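Local coordinates for internalin (Listeria monocytogenes serotype 4b, PDB 4FMZ), which is a leucine-rich repeat protein of the internalin family, probably acting in bacterial adhesion to and invasion of host cells, at residues N142-D147 with E164-D169; Y159-E164 with S181-Y186; K168-I173 with N187-I192. All blocks are in the same frame, centred on the assembly; numbering follows the deposited sequence.

Contact 1. Residues N142-D147 with E164-D169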
loop_
_atom_site.group_PDB
_atom_site.type_symbol
_atom_site.label_atom_id
_atom_site.label_comp_id
_atom_site.label_asym_id
_atom_site.label_seq_id
_atom_site.Cartn_x
_atom_site.Cartn_y
_atom_site.Cartn_z
ATOM N N ASN A 142 1.504 -2.251 11.312
ATOM C CA ASN A 142 1.765 -1.768 12.663
ATOM C C ASN A 142 0.421 -2.031 13.322
ATOM O O ASN A 142 -0.469 -1.185 13.278
ATOM C CB ASN A 142 2.219 -0.300 12.673
ATOM C CG ASN A 142 3.682 -0.154 12.356
ATOM O OD1 ASN A 142 4.541 -0.295 13.230
ATOM N ND2 ASN A 142 4.008 0.074 11.092
ATOM N N HIS A 143 0.226 -3.280 13.776
ATOM C CA HIS A 143 -1.047 -3.821 14.268
ATOM C C HIS A 143 -1.735 -3.017 15.370
ATOM O O HIS A 143 -2.959 -3.070 15.458
ATOM C CB HIS A 143 -0.869 -5.274 14.730
ATOM C CG HIS A 143 -0.317 -6.171 13.659
ATOM N ND1 HIS A 143 -0.822 -6.157 12.363
ATOM C CD2 HIS A 143 0.695 -7.068 13.721
ATOM C CE1 HIS A 143 -0.106 -7.043 11.689
ATOM N NE2 HIS A 143 0.812 -7.623 12.466
ATOM N N ASN A 144 -0.980 -2.257 16.167
ATOM C CA ASN A 144 -1.535 -1.505 17.289
ATOM C C ASN A 144 -1.693 0.000 17.014
ATOM O O ASN A 144 -2.105 0.739 17.915
ATOM C CB ASN A 144 -0.695 -1.748 18.535
ATOM C CG ASN A 144 -0.727 -3.197 18.958
ATOM O OD1 ASN A 144 -1.791 -3.777 19.208
ATOM N ND2 ASN A 144 0.430 -3.828 19.000
ATOM N N LEU A 145 -1.451 0.438 15.764
ATOM C CA LEU A 145 -1.628 1.831 15.362
ATOM C C LEU A 145 -3.130 2.143 15.180
ATOM O O LEU A 145 -3.847 1.324 14.609
ATOM C CB LEU A 145 -0.852 2.088 14.055
ATOM C CG LEU A 145 -0.964 3.476 13.413
ATOM C CD1 LEU A 145 -0.389 4.575 14.320
ATOM C CD2 LEU A 145 -0.276 3.495 12.060
ATOM N N SER A 146 -3.600 3.317 15.657
ATOM C CA SER A 146 -5.008 3.708 15.481
ATOM C C SER A 146 -5.181 5.211 15.225
ATOM O O SER A 146 -6.122 5.597 14.534
ATOM C CB SER A 146 -5.853 3.297 16.684
ATOM O OG SER A 146 -5.486 4.014 17.850
ATOM N N ASP A 147 -4.308 6.045 15.809
ATOM C CA ASP A 147 -4.357 7.499 15.708
ATOM C C ASP A 147 -3.446 8.038 14.580
ATOM O O ASP A 147 -2.221 8.130 14.747
ATOM C CB ASP A 147 -3.973 8.125 17.060
ATOM C CG ASP A 147 -4.166 9.624 17.165
ATOM O OD1 ASP A 147 -4.513 10.250 16.144
ATOM O OD2 ASP A 147 -3.951 10.173 18.266
ATOM N N GLU A 164 -3.553 -3.469 8.316
ATOM C CA GLU A 164 -3.604 -4.470 9.397
ATOM C C GLU A 164 -3.534 -3.846 10.795
ATOM O O GLU A 164 -2.908 -4.415 11.699
ATOM C CB GLU A 164 -2.451 -5.472 9.226
ATOM C CG GLU A 164 -2.513 -6.260 7.933
ATOM C CD GLU A 164 -1.333 -7.195 7.778
ATOM O OE1 GLU A 164 -1.141 -8.074 8.648
ATOM O OE2 GLU A 164 -0.588 -7.034 6.790
ATOM N N SER A 165 -4.151 -2.679 10.961
ATOM C CA SER A 165 -4.075 -1.924 12.207
ATOM C C SER A 165 -5.442 -1.727 12.871
ATOM O O SER A 165 -6.452 -2.262 12.413
ATOM C CB SER A 165 -3.439 -0.562 11.933
ATOM O OG SER A 165 -4.353 0.266 11.235
ATOM N N LYS A 166 -5.459 -0.934 13.951
ATOM C CA LYS A 166 -6.667 -0.610 14.704
ATOM C C LYS A 166 -7.261 0.732 14.209
ATOM O O LYS A 166 -8.153 1.284 14.860
ATOM C CB LYS A 166 -6.355 -0.583 16.214
ATOM C CG LYS A 166 -6.075 -1.973 16.772
ATOM C CD LYS A 166 -5.836 -1.975 18.268
ATOM C CE LYS A 166 -5.408 -3.354 18.721
ATOM N NZ LYS A 166 -5.345 -3.468 20.201
ATOM N N VAL A 167 -6.800 1.220 13.022
ATOM C CA VAL A 167 -7.261 2.479 12.417
ATOM C C VAL A 167 -8.743 2.382 12.020
ATOM O O VAL A 167 -9.139 1.547 11.206
ATOM C CB VAL A 167 -6.380 2.969 11.226
ATOM C CG1 VAL A 167 -7.089 4.050 10.391
ATOM C CG2 VAL A 167 -5.034 3.487 11.728
ATOM N N LYS A 168 -9.535 3.282 12.604
ATOM C CA LYS A 168 -10.963 3.455 12.367
ATOM C C LYS A 168 -11.210 4.757 11.623
ATOM O O LYS A 168 -11.817 4.773 10.550
ATOM C CB LYS A 168 -11.718 3.496 13.710
ATOM C CG LYS A 168 -12.228 2.162 14.196
ATOM C CD LYS A 168 -13.694 2.253 14.599
ATOM C CE LYS A 168 -14.237 0.886 14.954
ATOM N NZ LYS A 168 -14.587 0.084 13.748
ATOM N N ASP A 169 -10.714 5.855 12.222
ATOM C CA ASP A 169 -10.898 7.237 11.803
ATOM C C ASP A 169 -9.867 7.659 10.750
ATOM O O ASP A 169 -8.685 7.768 11.044
ATOM C CB ASP A 169 -10.836 8.142 13.043
ATOM C CG ASP A 169 -11.223 9.582 12.801
ATOM O OD1 ASP A 169 -11.504 9.935 11.636
ATOM O OD2 ASP A 169 -11.227 10.360 13.773
HETATM O O HOH W 1 -4.698 -5.128 14.526
HETATM O O HOH W 2 -8.872 5.346 14.431
HETATM O O HOH W 3 -6.977 8.314 13.088
#
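His143 and Glu164 run alongside each other in the same direction, with ring and carboxylate planes 46° apart. The link between them is made by the backbone of the glutamate: His143 ND1 gives a nearly straight bond (169°) to Glu164 O at 2.8 Å, and that oxygen sits in the ring plane, at its edge. The carboxylate stays close, with OE1 3.4 Å from CE1 of His143, and may favour a protonated ring. Asn144 and Lys166 form a second such pair, where CE of Lys166 comes 3.7 Å from OD1 of Asn144; ND2 of Asn144 hydrogen-bonds to Asn121 OD1. On the buried side, Ser165 CB lies 3.3 Å from Leu145 O, which accepts from Lys166 N at 2.9 Å. With chi1 at 73°, Ser165 OG is set between backbone N and C, where it takes the Val167 N-H in an ST turn and also bonds Asn187. Farther along, Leu145 CG packs 4.4 Å from Val167 CG2. Waters join Ser146 O to Lys168 N and to Asp169 O. Such side-by-side stacking of equivalent loops, one turn upon the next, is characteristic of a leucine-rich repeat solenoid.

Contact 2. Residues Y159-E164 with S181-Y186. With EDO (1,2-ethanediol), chain C.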
loop_
_atom_site.group_PDB
_atom_site.type_symbol
_atom_site.label_atom_id
_atom_site.label_comp_id
_atom_site.label_asym_id
_atom_site.label_seq_id
_atom_site.Cartn_x
_atom_site.Cartn_y
_atom_site.Cartn_z
ATOM N N TYR A 159 2.128 9.015 -1.684
ATOM C CA TYR A 159 1.939 7.576 -1.459
ATOM C C TYR A 159 1.793 7.281 0.022
ATOM O O TYR A 159 2.617 7.729 0.815
ATOM C CB TYR A 159 3.111 6.777 -2.055
ATOM C CG TYR A 159 3.264 6.970 -3.546
ATOM C CD1 TYR A 159 4.042 8.000 -4.060
ATOM C CD2 TYR A 159 2.640 6.110 -4.447
ATOM C CE1 TYR A 159 4.152 8.208 -5.433
ATOM C CE2 TYR A 159 2.768 6.288 -5.823
ATOM C CZ TYR A 159 3.527 7.335 -6.309
ATOM O OH TYR A 159 3.643 7.508 -7.662
ATOM N N LEU A 160 0.723 6.553 0.399
ATOM C CA LEU A 160 0.475 6.188 1.792
ATOM C C LEU A 160 -0.069 4.768 1.936
ATOM O O LEU A 160 -1.056 4.422 1.287
ATOM C CB LEU A 160 -0.499 7.167 2.460
ATOM C CG LEU A 160 -0.867 6.900 3.940
ATOM C CD1 LEU A 160 0.382 6.940 4.863
ATOM C CD2 LEU A 160 -1.943 7.869 4.413
ATOM N N THR A 161 0.538 3.987 2.854
ATOM C CA THR A 161 0.088 2.637 3.213
ATOM C C THR A 161 -0.102 2.553 4.726
ATOM O O THR A 161 0.847 2.777 5.477
ATOM C CB THR A 161 1.085 1.568 2.733
ATOM O OG1 THR A 161 1.270 1.699 1.326
ATOM C CG2 THR A 161 0.637 0.132 3.086
ATOM N N VAL A 162 -1.326 2.238 5.163
ATOM C CA VAL A 162 -1.667 2.003 6.573
ATOM C C VAL A 162 -2.519 0.738 6.548
ATOM O O VAL A 162 -3.639 0.781 6.053
ATOM C CB VAL A 162 -2.359 3.186 7.311
ATOM C CG1 VAL A 162 -2.611 2.831 8.779
ATOM C CG2 VAL A 162 -1.552 4.483 7.208
ATOM N N THR A 163 -1.967 -0.398 6.973
ATOM C CA THR A 163 -2.700 -1.669 6.903
ATOM C C THR A 163 -2.623 -2.489 8.175
ATOM O O THR A 163 -1.710 -2.296 8.979
ATOM C CB THR A 163 -2.151 -2.547 5.746
ATOM O OG1 THR A 163 -0.781 -2.853 6.009
ATOM C CG2 THR A 163 -2.304 -1.898 4.361
ATOM N N GLU A 164 -3.553 -3.469 8.316
ATOM C CA GLU A 164 -3.604 -4.470 9.397
ATOM C C GLU A 164 -3.534 -3.846 10.795
ATOM O O GLU A 164 -2.908 -4.415 11.699
ATOM C CB GLU A 164 -2.451 -5.472 9.226
ATOM C CG GLU A 164 -2.513 -6.260 7.933
ATOM C CD GLU A 164 -1.333 -7.195 7.778
ATOM O OE1 GLU A 164 -1.141 -8.074 8.648
ATOM O OE2 GLU A 164 -0.588 -7.034 6.790
ATOM N N SER A 181 -1.769 7.421 -4.700
ATOM C CA SER A 181 -2.003 6.008 -4.393
ATOM C C SER A 181 -2.132 5.840 -2.872
ATOM O O SER A 181 -1.258 6.288 -2.121
ATOM C CB SER A 181 -0.875 5.159 -4.964
ATOM O OG SER A 181 -1.042 3.793 -4.608
ATOM N N LEU A 182 -3.219 5.208 -2.425
ATOM C CA LEU A 182 -3.507 5.028 -0.996
ATOM C C LEU A 182 -3.943 3.606 -0.676
ATOM O O LEU A 182 -4.859 3.096 -1.321
ATOM C CB LEU A 182 -4.620 6.022 -0.563
ATOM C CG LEU A 182 -5.285 5.835 0.819
ATOM C CD1 LEU A 182 -4.309 6.129 1.974
ATOM C CD2 LEU A 182 -6.521 6.729 0.953
ATOM N N SER A 183 -3.328 2.996 0.359
ATOM C CA SER A 183 -3.717 1.678 0.830
ATOM C C SER A 183 -4.207 1.744 2.265
ATOM O O SER A 183 -3.502 2.245 3.145
ATOM C CB SER A 183 -2.578 0.665 0.713
ATOM O OG SER A 183 -3.059 -0.614 1.106
ATOM N N LEU A 184 -5.431 1.241 2.489
ATOM C CA LEU A 184 -6.063 1.175 3.803
ATOM C C LEU A 184 -6.616 -0.231 4.046
ATOM O O LEU A 184 -7.624 -0.402 4.740
ATOM C CB LEU A 184 -7.161 2.240 3.933
ATOM C CG LEU A 184 -6.668 3.710 3.994
ATOM C CD1 LEU A 184 -7.833 4.654 4.115
ATOM C CD2 LEU A 184 -5.684 3.946 5.160
ATOM N N ASN A 185 -5.922 -1.238 3.504
ATOM C CA ASN A 185 -6.342 -2.642 3.606
ATOM C C ASN A 185 -6.338 -3.149 5.039
ATOM O O ASN A 185 -5.449 -2.807 5.816
ATOM C CB ASN A 185 -5.420 -3.547 2.775
ATOM C CG ASN A 185 -5.490 -3.338 1.288
ATOM O OD1 ASN A 185 -6.480 -2.846 0.736
ATOM N ND2 ASN A 185 -4.438 -3.740 0.600
ATOM N N TYR A 186 -7.322 -3.994 5.365
ATOM C CA TYR A 186 -7.454 -4.736 6.618
ATOM C C TYR A 186 -7.310 -3.857 7.885
ATOM O O TYR A 186 -6.502 -4.156 8.769
ATOM C CB TYR A 186 -6.429 -5.904 6.641
ATOM C CG TYR A 186 -6.821 -7.112 7.475
ATOM C CD1 TYR A 186 -7.701 -6.994 8.547
ATOM C CD2 TYR A 186 -6.243 -8.358 7.245
ATOM C CE1 TYR A 186 -8.031 -8.088 9.340
ATOM C CE2 TYR A 186 -6.576 -9.465 8.025
ATOM C CZ TYR A 186 -7.470 -9.324 9.072
ATOM O OH TYR A 186 -7.839 -10.404 9.840
HETATM C C1 EDO C . -0.282 2.563 -1.512
HETATM O O1 EDO C . -0.440 1.269 -2.081
HETATM C C2 EDO C . 1.135 3.067 -1.827
HETATM O O2 EDO C . 1.238 3.206 -3.231
#
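Tyr159 lies beside Ser181, its ring carbon CD2 3.7 Å from the serine CB. A bound 1,2-ethanediol, probably from the crystallisation liquor, sits on this face of the strands: its O2 lies at the ring edge and shares a 2.7 Å hydrogen bond with Ser181 OG, which stands anti to its backbone N (chi1 177°). Leu160 uses both backbone groups, its N donating to Ser181 O and its O accepting from Ser183 N at 2.8 Å. On the other face its buried side chain and that of Leu182 extend together into the core, CD2 to CD1 3.8 Å. Thr161 returns to the diol's face, and its OG1 comes 3.3 Å from C1 of the diol. These short strands, 159-161 and 181-183, run parallel at 7° in register, as strands of successive coils in a leucine-rich repeat solenoid, with leucines turned inward and polar side chains outward. Val162 N follows with a 3.0 Å bond to Ser183 O, while its CB rests against CD2 of Leu184. Thr163 CG2 approaches Ser183 OG to 3.6 Å, its OG1 making a weak bond to Ala141 N. At Glu164, N donates to Asn185 O at 3.2 Å and the side chain slants across that of Tyr186.

Contact 3. Residues K168-I173 with N187-I192. With EDO (1,2-ethanediol), chain E.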
loop_
_atom_site.group_PDB
_atom_site.type_symbol
_atom_site.label_atom_id
_atom_site.label_comp_id
_atom_site.label_asym_id
_atom_site.label_seq_id
_atom_site.Cartn_x
_atom_site.Cartn_y
_atom_site.Cartn_z
ATOM N N LYS A 168 -9.535 3.282 12.604
ATOM C CA LYS A 168 -10.963 3.455 12.367
ATOM C C LYS A 168 -11.210 4.757 11.623
ATOM O O LYS A 168 -11.817 4.773 10.550
ATOM C CB LYS A 168 -11.718 3.496 13.710
ATOM C CG LYS A 168 -12.228 2.162 14.196
ATOM C CD LYS A 168 -13.694 2.253 14.599
ATOM C CE LYS A 168 -14.237 0.886 14.954
ATOM N NZ LYS A 168 -14.587 0.084 13.748
ATOM N N ASP A 169 -10.714 5.855 12.222
ATOM C CA ASP A 169 -10.898 7.237 11.803
ATOM C C ASP A 169 -9.867 7.659 10.750
ATOM O O ASP A 169 -8.685 7.768 11.044
ATOM C CB ASP A 169 -10.836 8.142 13.043
ATOM C CG ASP A 169 -11.223 9.582 12.801
ATOM O OD1 ASP A 169 -11.504 9.935 11.636
ATOM O OD2 ASP A 169 -11.227 10.360 13.773
ATOM N N VAL A 170 -10.331 7.910 9.522
ATOM C CA VAL A 170 -9.438 8.294 8.430
ATOM C C VAL A 170 -9.499 9.832 8.180
ATOM O O VAL A 170 -8.959 10.295 7.175
ATOM C CB VAL A 170 -9.678 7.455 7.133
ATOM C CG1 VAL A 170 -9.410 5.974 7.384
ATOM C CG2 VAL A 170 -11.081 7.649 6.554
ATOM N N THR A 171 -10.116 10.612 9.106
ATOM C CA THR A 171 -10.235 12.079 8.993
ATOM C C THR A 171 -8.857 12.755 8.754
ATOM O O THR A 171 -8.792 13.586 7.851
ATOM C CB THR A 171 -10.965 12.720 10.208
ATOM O OG1 THR A 171 -12.243 12.107 10.370
ATOM C CG2 THR A 171 -11.186 14.217 10.043
ATOM N N PRO A 172 -7.739 12.384 9.439
ATOM C CA PRO A 172 -6.453 13.052 9.130
ATOM C C PRO A 172 -5.997 12.885 7.674
ATOM O O PRO A 172 -5.298 13.766 7.170
ATOM C CB PRO A 172 -5.462 12.370 10.080
ATOM C CG PRO A 172 -6.311 11.854 11.195
ATOM C CD PRO A 172 -7.573 11.410 10.542
ATOM N N ILE A 173 -6.381 11.766 7.006
ATOM C CA ILE A 173 -5.981 11.469 5.616
ATOM C C ILE A 173 -6.691 12.436 4.636
ATOM O O ILE A 173 -6.174 12.671 3.540
ATOM C CB ILE A 173 -6.224 9.975 5.244
ATOM C CG1 ILE A 173 -5.455 9.040 6.205
ATOM C CG2 ILE A 173 -5.828 9.681 3.776
ATOM C CD1 ILE A 173 -5.814 7.564 6.039
ATOM N N ASN A 187 -8.145 -2.835 8.007
ATOM C CA ASN A 187 -8.142 -2.014 9.213
ATOM C C ASN A 187 -9.494 -2.222 9.914
ATOM O O ASN A 187 -10.034 -3.326 9.825
ATOM C CB ASN A 187 -7.827 -0.559 8.860
ATOM C CG ASN A 187 -6.391 -0.384 8.407
ATOM O OD1 ASN A 187 -5.452 -0.837 9.063
ATOM N ND2 ASN A 187 -6.180 0.263 7.269
ATOM N N GLN A 188 -10.043 -1.199 10.596
ATOM C CA GLN A 188 -11.355 -1.270 11.264
ATOM C C GLN A 188 -12.214 -0.081 10.777
ATOM O O GLN A 188 -12.955 0.524 11.555
ATOM C CB GLN A 188 -11.173 -1.252 12.807
ATOM C CG GLN A 188 -10.276 -2.359 13.389
ATOM C CD GLN A 188 -10.814 -3.759 13.170
ATOM O OE1 GLN A 188 -12.001 -4.042 13.378
ATOM N NE2 GLN A 188 -9.944 -4.677 12.762
ATOM N N ILE A 189 -12.104 0.248 9.473
ATOM C CA ILE A 189 -12.749 1.417 8.886
ATOM C C ILE A 189 -14.216 1.134 8.522
ATOM O O ILE A 189 -14.522 0.253 7.721
ATOM C CB ILE A 189 -11.942 1.967 7.671
ATOM C CG1 ILE A 189 -10.484 2.301 8.062
ATOM C CG2 ILE A 189 -12.608 3.211 7.079
ATOM C CD1 ILE A 189 -9.509 2.279 6.898
ATOM N N GLU A 190 -15.109 1.938 9.099
ATOM C CA GLU A 190 -16.554 1.892 8.849
ATOM C C GLU A 190 -16.979 2.997 7.885
ATOM O O GLU A 190 -17.871 2.791 7.062
ATOM C CB GLU A 190 -17.334 2.078 10.170
ATOM C CG GLU A 190 -17.234 0.939 11.166
ATOM C CD GLU A 190 -17.849 1.244 12.521
ATOM O OE1 GLU A 190 -18.955 1.832 12.559
ATOM O OE2 GLU A 190 -17.234 0.880 13.549
ATOM N N ASP A 191 -16.335 4.178 8.022
ATOM C CA ASP A 191 -16.664 5.429 7.346
ATOM C C ASP A 191 -15.472 6.069 6.607
ATOM O O ASP A 191 -14.491 6.515 7.234
ATOM C CB ASP A 191 -17.207 6.396 8.418
ATOM C CG ASP A 191 -17.656 7.769 7.960
ATOM O OD1 ASP A 191 -17.674 8.014 6.742
ATOM O OD2 ASP A 191 -18.021 8.589 8.827
ATOM N N ILE A 192 -15.600 6.170 5.265
ATOM C CA ILE A 192 -14.565 6.800 4.428
ATOM C C ILE A 192 -15.035 8.188 3.907
ATOM O O ILE A 192 -14.337 8.790 3.087
ATOM C CB ILE A 192 -14.080 5.892 3.263
ATOM C CG1 ILE A 192 -15.253 5.336 2.401
ATOM C CG2 ILE A 192 -13.140 4.786 3.763
ATOM C CD1 ILE A 192 -14.839 4.925 0.939
HETATM C C1 EDO E . -12.573 -6.844 10.235
HETATM O O1 EDO E . -11.673 -6.609 11.310
HETATM C C2 EDO E . -12.400 -5.735 9.176
HETATM O O2 EDO E . -12.667 -4.474 9.773
HETATM O O HOH W 4 -14.487 4.571 10.287
HETATM O O HOH W 5 -13.356 7.836 9.235
#
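The carboxylate of Glu190 meets Lys168 at one corner: OE2 receives the ammonium NZ at 2.8 Å on its anti lone pair, away from the other oxygen, in a salt bridge. The flat peptide group of Gln188 is met by the same nitrogen, since Lys168 NZ also donates to Gln188 O at 2.8 Å, tilted 21° from the carbonyl plane. A chi4 of -80° puts NZ of Lys168 within range of both oxygens, while CG of the same chain passes 3.2 Å from Gln188 O. The side-chain amide of Gln188 meets a bound 1,2-ethanediol, probably from the crystallisation liquor; NE2 donates to its O1, and the diol also bonds Gln210. An Asx turn, in which Asp169 OD1 accepts from Thr171 N, shapes the loop beside Val170. On the buried side, Val170 and Ile189 cross at about a right angle, CG1 to CD1 3.7 Å, while Val170 CG2 lies 3.7 Å from Asp191 O. Two waters bridge the backbones, one from Lys168 O to Asp191 N, the other from Val170 N to Asp191 O. The loops of adjacent leucine-rich repeats are thus joined through a buried aliphatic seam and an exposed lysine gripped by two oxygens; its charge is probably offset in part by the Glu190 carboxylate.

Overall arrangement
The three contacts belong to consecutive coils near the middle of the repeat solenoid. Contact 2 joins the short strands 159-161 and 181-183, while contacts 1 and 3 join the loops that follow strands: contact 1 those after 136-138 and 159-161, contact 3 those after 159-161 and 181-183. The coil holding strand 159-161 therefore takes part in all three. Contact centres lie about 9 Å apart for 1 and 3, and about 11 Å for the other two pairings. Asn187 ties them together, reaching Val162 O through ND2 and Ser165 OG through OD1. Repeated coil upon coil, such contacts build the curved body of the protein.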